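BauA (Acinetobacter baumannii, PDB 6HCP) probably imports ferric preacinetobactin across the outer membrane of the bacterium as a TonB-dependent siderophore receptor. Local coordinates at residues Ile72-Ala77 with Gly655-Thr660; Thr165-Asp170 with Met291-Tyr296; Ala683-Gln686 with Leu690-Gly693. All blocks are in the same frame, centred on the assembly; numbering follows the deposited sequence. Where two conformers were deposited one is given.

Interaction 1. Residues Ile72-Ala77 with Gly655-Thr660; sequences IEDKQA and GARYST. With EDO (1,2-ethanediol), chain K.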
loop_
_atom_site.group_PDB
_atom_site.type_symbol
_atom_site.label_atom_id
_atom_site.label_comp_id
_atom_site.label_asym_id
_atom_site.label_seq_id
_atom_site.Cartn_x
_atom_site.Cartn_y
_atom_site.Cartn_z
ATOM N N ILE A 72 12.731 -3.400 22.565
ATOM C CA ILE A 72 13.485 -3.900 21.462
ATOM C C ILE A 72 12.643 -4.918 20.674
ATOM O O ILE A 72 12.641 -4.912 19.428
ATOM C CB ILE A 72 14.826 -4.478 21.942
ATOM C CG1 ILE A 72 15.704 -3.394 22.583
ATOM C CG2 ILE A 72 15.540 -5.183 20.817
ATOM C CD1 ILE A 72 16.908 -3.957 23.291
ATOM N N GLU A 73 12.014 -5.866 21.381
ATOM C CA GLU A 73 11.228 -6.890 20.688
ATOM C C GLU A 73 9.969 -6.239 20.088
ATOM O O GLU A 73 9.523 -6.637 19.015
ATOM C CB GLU A 73 10.872 -8.057 21.615
ATOM C CG GLU A 73 12.049 -8.965 21.962
ATOM C CD GLU A 73 12.622 -9.873 20.882
ATOM O OE1 GLU A 73 13.815 -10.261 21.047
ATOM O OE2 GLU A 73 11.887 -10.237 19.902
ATOM N N ASP A 74 9.407 -5.238 20.772
ATOM C CA ASP A 74 8.197 -4.567 20.275
ATOM C C ASP A 74 8.459 -3.843 18.943
ATOM O O ASP A 74 7.578 -3.791 18.080
ATOM C CB ASP A 74 7.620 -3.617 21.313
ATOM C CG ASP A 74 6.887 -4.331 22.446
ATOM O OD1 ASP A 74 6.581 -5.535 22.287
ATOM O OD2 ASP A 74 6.654 -3.687 23.478
ATOM N N LYS A 75 9.668 -3.300 18.758
ATOM C CA LYS A 75 10.036 -2.646 17.492
ATOM C C LYS A 75 10.480 -3.665 16.436
ATOM O O LYS A 75 10.677 -3.310 15.256
ATOM C CB LYS A 75 11.160 -1.626 17.747
ATOM C CG LYS A 75 10.820 -0.520 18.725
ATOM C CD LYS A 75 9.635 0.356 18.311
ATOM C CE LYS A 75 9.973 1.205 17.102
ATOM N NZ LYS A 75 8.865 2.099 16.686
ATOM N N GLN A 76 10.740 -4.909 16.858
ATOM C CA GLN A 76 11.445 -5.903 16.010
ATOM C C GLN A 76 12.764 -5.289 15.495
ATOM O O GLN A 76 13.153 -5.461 14.330
ATOM C CB GLN A 76 10.552 -6.396 14.855
ATOM C CG GLN A 76 9.169 -6.882 15.299
ATOM C CD GLN A 76 8.450 -7.685 14.229
ATOM O OE1 GLN A 76 8.978 -8.641 13.683
ATOM N NE2 GLN A 76 7.296 -7.199 13.809
ATOM N N ALA A 77 13.475 -4.607 16.393
ATOM C CA ALA A 77 14.692 -3.887 16.058
ATOM C C ALA A 77 15.782 -4.870 15.618
ATOM O O ALA A 77 16.083 -5.862 16.304
ATOM C CB ALA A 77 15.134 -3.061 17.246
ATOM N N GLY A 655 2.007 -0.485 13.507
ATOM C CA GLY A 655 2.165 -1.842 13.949
ATOM C C GLY A 655 0.952 -2.344 14.712
ATOM O O GLY A 655 0.140 -1.561 15.181
ATOM N N ALA A 656 0.918 -3.659 14.905
ATOM C CA ALA A 656 -0.042 -4.278 15.801
ATOM C C ALA A 656 0.646 -5.436 16.522
ATOM O O ALA A 656 1.523 -6.125 15.965
ATOM C CB ALA A 656 -1.270 -4.730 15.031
ATOM N N ARG A 657 0.206 -5.660 17.759
ATOM C CA ARG A 657 0.700 -6.723 18.591
ATOM C C ARG A 657 -0.493 -7.408 19.275
ATOM O O ARG A 657 -1.398 -6.738 19.717
ATOM C CB ARG A 657 1.649 -6.126 19.632
ATOM C CG ARG A 657 2.314 -7.112 20.585
ATOM C CD ARG A 657 3.521 -6.463 21.270
ATOM N NE ARG A 657 3.169 -5.401 22.207
ATOM C CZ ARG A 657 3.496 -4.111 22.089
ATOM N NH1 ARG A 657 3.250 -3.301 23.100
ATOM N NH2 ARG A 657 3.959 -3.611 20.958
ATOM N N TYR A 658 -0.413 -8.733 19.386
ATOM C CA TYR A 658 -1.425 -9.498 20.111
ATOM C C TYR A 658 -0.706 -10.446 21.063
ATOM O O TYR A 658 0.051 -11.312 20.630
ATOM C CB TYR A 658 -2.348 -10.280 19.167
ATOM C CG TYR A 658 -3.522 -10.924 19.874
ATOM C CD1 TYR A 658 -4.426 -10.149 20.582
ATOM C CD2 TYR A 658 -3.657 -12.300 19.946
ATOM C CE1 TYR A 658 -5.451 -10.721 21.322
ATOM C CE2 TYR A 658 -4.706 -12.890 20.643
ATOM C CZ TYR A 658 -5.602 -12.098 21.339
ATOM O OH TYR A 658 -6.634 -12.666 22.034
ATOM N N SER A 659 -0.956 -10.257 22.359
ATOM C CA SER A 659 -0.365 -11.086 23.408
ATOM C C SER A 659 -1.461 -11.909 24.092
ATOM O O SER A 659 -2.482 -11.364 24.503
ATOM C CB SER A 659 0.388 -10.245 24.403
ATOM O OG SER A 659 -0.502 -9.434 25.151
ATOM N N THR A 660 -1.243 -13.222 24.154
ATOM C CA THR A 660 -2.228 -14.161 24.683
ATOM C C THR A 660 -1.491 -15.361 25.282
ATOM O O THR A 660 -0.267 -15.332 25.421
ATOM C CB THR A 660 -3.231 -14.534 23.581
ATOM O OG1 THR A 660 -4.319 -15.237 24.175
ATOM C CG2 THR A 660 -2.625 -15.370 22.479
HETATM C C1 EDO K . 4.557 -4.740 17.315
HETATM O O1 EDO K . 5.156 -4.759 18.662
HETATM C C2 EDO K . 3.657 -3.492 17.223
HETATM O O2 EDO K . 4.450 -2.287 17.302
#
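Arg657 leaves its strand with CG anti to the backbone N (chi1 -178°) and then bends at chi3 (68°), while Asp74 turns its CG anti to its own carbonyl carbon; together these torsions lay a guanidinium and a carboxylate one over the other. The pair joins the two parts of a TonB-dependent receptor: helix 69-75 belongs to the plug, and strand 645-662 to the beta-barrel that encloses it. The two flat groups are stacked, their planes nearly parallel, and OD1 of Asp74 sits 3.2 Å above the guanidinium plane of Arg657, offset toward its rim. This salt bridge, with Asp74 OD1 3.4 Å from Arg657 NE, therefore works through charge alone, since no N-H points at the oxygen. Two of the arginine nitrogens have partners elsewhere: NH1 forms a salt bridge with Glu614 of the barrel. Asp74 likewise has further partners, its OD2 meeting Lys70 and Gln42 and its OD1 meeting Arg670. Such a gathering of charges in a buried place probably keeps the carboxylate ionised.

Two residues after Asp74 the helix closes in a Schellman motif: Gln76 takes a positive phi, with Ala77 N bonded back to Ile72 O and Gln76 N to Glu73 O. A molecule of 1,2-ethanediol, probably from the crystallisation liquor, forms a second link between plug and wall. It is also hydrogen-bonded to Ser627 and Asn672 of the barrel. Its O1 accepts a bond from Arg657 NH2 at 2.8 Å, near the guanidinium plane, and donates one to the backbone O of Asp74 at 2.7 Å.

Interaction 2. Residues Thr165-Asp170 with Met291-Tyr296; sequences TKYAAD and MIRGEY. With EDO (1,2-ethanediol), chain V.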
loop_
_atom_site.group_PDB
_atom_site.type_symbol
_atom_site.label_atom_id
_atom_site.label_comp_id
_atom_site.label_asym_id
_atom_site.label_seq_id
_atom_site.Cartn_x
_atom_site.Cartn_y
_atom_site.Cartn_z
ATOM N N THR A 165 23.939 -6.434 29.082
ATOM C CA THR A 165 23.679 -7.800 28.641
ATOM C C THR A 165 22.617 -8.455 29.537
ATOM O O THR A 165 22.292 -7.955 30.626
ATOM C CB THR A 165 24.960 -8.640 28.618
ATOM O OG1 THR A 165 25.519 -8.615 29.933
ATOM C CG2 THR A 165 25.949 -8.131 27.594
ATOM N N LYS A 166 22.076 -9.567 29.040
ATOM C CA LYS A 166 21.047 -10.350 29.752
ATOM C C LYS A 166 21.716 -11.375 30.686
ATOM O O LYS A 166 22.610 -12.115 30.262
ATOM C CB LYS A 166 20.198 -11.135 28.748
ATOM C CG LYS A 166 19.251 -10.323 27.882
ATOM C CD LYS A 166 18.701 -11.152 26.718
ATOM C CE LYS A 166 17.523 -10.501 26.021
ATOM N NZ LYS A 166 17.027 -11.336 24.901
ATOM N N TYR A 167 21.178 -11.488 31.903
ATOM C CA TYR A 167 21.542 -12.571 32.822
ATOM C C TYR A 167 20.266 -13.331 33.240
ATOM O O TYR A 167 19.136 -12.838 33.070
ATOM C CB TYR A 167 22.294 -11.990 34.023
ATOM C CG TYR A 167 23.571 -11.260 33.668
ATOM C CD1 TYR A 167 24.698 -11.950 33.244
ATOM C CD2 TYR A 167 23.619 -9.874 33.670
ATOM C CE1 TYR A 167 25.864 -11.284 32.892
ATOM C CE2 TYR A 167 24.779 -9.195 33.330
ATOM C CZ TYR A 167 25.901 -9.897 32.930
ATOM O OH TYR A 167 27.033 -9.211 32.571
ATOM N N ALA A 168 20.455 -14.522 33.814
ATOM C CA ALA A 168 19.342 -15.420 34.133
ATOM C C ALA A 168 18.489 -14.840 35.256
ATOM O O ALA A 168 18.987 -14.519 36.331
ATOM C CB ALA A 168 19.859 -16.786 34.497
ATOM N N ALA A 169 17.185 -14.729 34.992
ATOM C CA ALA A 169 16.194 -14.476 36.036
ATOM C C ALA A 169 16.052 -15.721 36.937
ATOM O O ALA A 169 16.506 -16.820 36.598
ATOM C CB ALA A 169 14.873 -14.098 35.403
ATOM N N ASP A 170 15.364 -15.540 38.063
ATOM C CA ASP A 170 15.218 -16.576 39.106
ATOM C C ASP A 170 14.467 -17.797 38.555
ATOM O O ASP A 170 14.955 -18.926 38.674
ATOM C CB ASP A 170 14.530 -16.000 40.342
ATOM C CG ASP A 170 15.467 -15.180 41.215
ATOM O OD1 ASP A 170 16.682 -15.496 41.236
ATOM O OD2 ASP A 170 14.989 -14.209 41.829
ATOM N N MET A 291 33.972 -10.554 28.039
ATOM C CA MET A 291 34.383 -9.697 29.137
ATOM C C MET A 291 34.017 -10.331 30.478
ATOM O O MET A 291 33.146 -11.195 30.565
ATOM C CB MET A 291 33.746 -8.314 29.061
ATOM C CG MET A 291 32.236 -8.331 29.098
ATOM S SD MET A 291 31.579 -6.645 28.986
ATOM C CE MET A 291 32.062 -5.938 30.558
ATOM N N ILE A 292 34.763 -9.920 31.503
ATOM C CA ILE A 292 34.507 -10.344 32.857
ATOM C C ILE A 292 34.570 -9.123 33.753
ATOM O O ILE A 292 35.437 -8.249 33.583
ATOM C CB ILE A 292 35.501 -11.433 33.305
ATOM C CG1 ILE A 292 35.197 -11.907 34.731
ATOM C CG2 ILE A 292 36.933 -10.949 33.167
ATOM C CD1 ILE A 292 35.914 -13.186 35.094
ATOM N N ARG A 293 33.637 -9.080 34.694
ATOM C CA ARG A 293 33.552 -8.055 35.687
ATOM C C ARG A 293 33.489 -8.717 37.064
ATOM O O ARG A 293 32.742 -9.666 37.267
ATOM C CB ARG A 293 32.286 -7.209 35.518
ATOM C CG ARG A 293 32.234 -6.380 34.243
ATOM C CD ARG A 293 30.925 -5.614 34.118
ATOM N NE ARG A 293 29.764 -6.472 33.905
ATOM C CZ ARG A 293 28.586 -6.290 34.503
ATOM N NH1 ARG A 293 28.435 -5.305 35.376
ATOM N NH2 ARG A 293 27.554 -7.053 34.194
ATOM N N GLY A 294 34.280 -8.190 37.995
ATOM C CA GLY A 294 34.286 -8.655 39.388
ATOM C C GLY A 294 34.108 -7.491 40.331
ATOM O O GLY A 294 34.549 -6.388 40.038
ATOM N N GLU A 295 33.332 -7.710 41.392
ATOM C CA GLU A 295 33.142 -6.717 42.444
ATOM C C GLU A 295 33.408 -7.372 43.807
ATOM O O GLU A 295 33.100 -8.549 44.015
ATOM C CB GLU A 295 31.726 -6.150 42.400
ATOM C CG GLU A 295 31.357 -5.520 41.071
ATOM C CD GLU A 295 29.924 -5.023 40.985
ATOM O OE1 GLU A 295 29.189 -5.139 41.987
ATOM O OE2 GLU A 295 29.530 -4.596 39.886
ATOM N N TYR A 296 33.979 -6.592 44.723
ATOM C CA TYR A 296 34.267 -7.050 46.093
ATOM C C TYR A 296 33.924 -5.938 47.079
ATOM O O TYR A 296 34.457 -4.828 46.997
ATOM C CB TYR A 296 35.721 -7.502 46.242
ATOM C CG TYR A 296 36.005 -8.164 47.566
ATOM C CD1 TYR A 296 35.603 -9.464 47.813
ATOM C CD2 TYR A 296 36.444 -7.416 48.643
ATOM C CE1 TYR A 296 35.727 -10.035 49.070
ATOM C CE2 TYR A 296 36.631 -7.985 49.891
ATOM C CZ TYR A 296 36.255 -9.296 50.109
ATOM O OH TYR A 296 36.430 -9.854 51.341
HETATM C C1 EDO V . 31.423 -2.162 37.483
HETATM O O1 EDO V . 31.174 -2.605 38.819
HETATM C C2 EDO V . 31.513 -3.404 36.617
HETATM O O2 EDO V . 30.963 -4.486 37.385
#
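Arg293 reaches from its strand to the hydroxyl of Tyr167. The bond to CB heads toward the 165-170 loop, and CB of Arg293 lies 3.6 Å from O2 of a 1,2-ethanediol molecule, probably from the crystallisation liquor. CG and CD run on beside the diol, CD coming within 3.4 Å of its C2. A bend at chi3 (-68°) then turns the guanidinium, whose NH1 makes a weak hydrogen bond of 3.3 Å back to the diol O2. Both diol hydroxyls donate to Glu295 OE2, so the small molecule bridges Arg293 and Glu295, two residues apart on one strand. That strand, 282-297, belongs to the wall of the TonB-dependent receptor barrel, whereas Tyr167 lies on the connection from strand 159-165 of the plug sheet to strand 173-181 of the barrel. At the tip, NH2 donates to Tyr167 OH at 2.8 Å, with an N-H...O angle of 152° and the oxygen almost exactly in the guanidinium plane. Ring and guanidinium planes are inclined by 37°, and NH2 meets the ring obliquely, 3.5 Å from Tyr167 CZ. The hydroxyl is also hydrogen-bonded to Asp243 OD2 of strand 238-252, while Phe241 on the same strand makes a cation-pi contact with Arg293.

Interaction 3. Residues Ala683-Gln686 with Leu690-Gly693; sequences AQPQ and LALG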
loop_
_atom_site.group_PDB
_atom_site.type_symbol
_atom_site.label_atom_id
_atom_site.label_comp_id
_atom_site.label_asym_id
_atom_site.label_seq_id
_atom_site.Cartn_x
_atom_site.Cartn_y
_atom_site.Cartn_z
ATOM N N ALA A 683 19.556 11.210 1.905
ATOM C CA ALA A 683 20.164 11.729 3.146
ATOM C C ALA A 683 21.654 11.390 3.100
ATOM O O ALA A 683 22.085 10.613 2.251
ATOM C CB ALA A 683 19.496 11.122 4.349
ATOM N N GLN A 684 22.430 11.920 4.053
ATOM C CA GLN A 684 23.870 11.850 3.932
ATOM C C GLN A 684 24.384 10.704 4.782
ATOM O O GLN A 684 24.339 10.766 6.010
ATOM C CB GLN A 684 24.555 13.156 4.346
ATOM C CG GLN A 684 26.076 13.119 4.155
ATOM C CD GLN A 684 26.679 14.477 3.883
ATOM O OE1 GLN A 684 27.305 15.078 4.759
ATOM N NE2 GLN A 684 26.577 14.929 2.631
ATOM N N PRO A 685 25.038 9.705 4.163
ATOM C CA PRO A 685 25.705 8.642 4.920
ATOM C C PRO A 685 27.142 9.057 5.270
ATOM O O PRO A 685 27.609 10.131 4.851
ATOM C CB PRO A 685 25.678 7.498 3.904
ATOM C CG PRO A 685 25.930 8.205 2.588
ATOM C CD PRO A 685 25.237 9.555 2.716
ATOM N N GLN A 686 27.888 8.124 5.850
ATOM C CA GLN A 686 29.346 8.278 5.997
ATOM C C GLN A 686 30.057 8.081 4.657
ATOM O O GLN A 686 29.653 7.249 3.833
ATOM C CB GLN A 686 29.853 7.272 7.020
ATOM C CG GLN A 686 29.417 7.635 8.428
ATOM C CD GLN A 686 29.995 6.704 9.466
ATOM O OE1 GLN A 686 31.114 6.232 9.327
ATOM N NE2 GLN A 686 29.278 6.532 10.571
ATOM N N LEU A 690 25.429 11.093 -0.490
ATOM C CA LEU A 690 24.009 10.786 -0.464
ATOM C C LEU A 690 23.792 9.274 -0.466
ATOM O O LEU A 690 24.526 8.547 -1.102
ATOM C CB LEU A 690 23.325 11.324 -1.724
ATOM C CG LEU A 690 23.345 12.823 -1.965
ATOM C CD1 LEU A 690 22.674 13.117 -3.300
ATOM C CD2 LEU A 690 22.664 13.580 -0.847
ATOM N N ALA A 691 22.689 8.856 0.149
ATOM C CA ALA A 691 22.169 7.522 0.012
ATOM C C ALA A 691 20.650 7.595 0.178
ATOM O O ALA A 691 20.134 8.454 0.877
ATOM C CB ALA A 691 22.781 6.607 1.039
ATOM N N LEU A 692 19.940 6.687 -0.494
ATOM C CA LEU A 692 18.503 6.610 -0.348
ATOM C C LEU A 692 18.133 6.019 1.014
ATOM O O LEU A 692 18.710 5.036 1.447
ATOM C CB LEU A 692 17.922 5.731 -1.461
ATOM C CG LEU A 692 17.891 6.358 -2.845
ATOM C CD1 LEU A 692 17.458 5.316 -3.871
ATOM C CD2 LEU A 692 16.963 7.565 -2.885
ATOM N N GLY A 693 17.081 6.570 1.614
ATOM C CA GLY A 693 16.481 6.017 2.809
ATOM C C GLY A 693 15.832 4.667 2.532
ATOM O O GLY A 693 15.433 4.385 1.416
#
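The carbonyl oxygen of Ala683 is gripped by two groups of the facing segment: the N-H of Ala691, with N 2.8 Å from this O, and the CA-H of Leu690, with CA 3.3 Å from it. The first is a true hydrogen bond and nearly collinear with the carbonyl (C=O...N angle 172°); the second is a weaker CA-H...O contact that fills in beside it. They belong to a small two-stranded antiparallel beta hairpin made by strands 682-683 and 691-692, in the connection that leads from barrel strand 665-674 to strand 697-705 of the TonB-dependent receptor. Ala683 and Ala691 form a hydrogen-bonded pair, and the return bond runs from Ala683 N to Ala691 O at 3.0 Å. Both alanine methyls project on the same face of the little sheet.

Beyond this pair the chain enters the loop, and Pro685, having no N-H, cannot donate a further backbone bond. Its ring packs against the facing backbone, with Pro685 CD 3.5 Å from Leu690 C, the carbonyl carbon. The side chain of Gln684 starts away from the facing segment, and its NE2 donates to the backbone O of Asn689, within the same loop, and to that of Ile638. Further along, Gln686 NE2 bonds Asn103, and Ala683 and Pro685 both touch Asn94, so the hairpin leans against the plug as well. Leu690 to Gly693 fall within the predicted TonB C-terminal box. On the face carrying the alanine methyls, Pro685 CG packs against Ala691 CB at 3.9 Å.

Overall arrangement
Interactions 1 and 3 are buried, whereas interaction 2 is a surface contact between partly exposed residues. Interactions 1 and 2 both reach the wall of the barrel, from a plug helix and from the plug-to-barrel connection respectively; their centres lie 27 Å apart, and interaction 2 is nested within the chain loop that interaction 1 closes. Each relies on one arginine, but the chemistry differs: a stacked ion pair in the first, an in-plane bond to a tyrosine hydroxyl in the second. Interaction 3 follows later in the sequence, across the chain's centre from interaction 2. Local rather than long-range, it uses backbone bonds and small apolar side chains in place of charge.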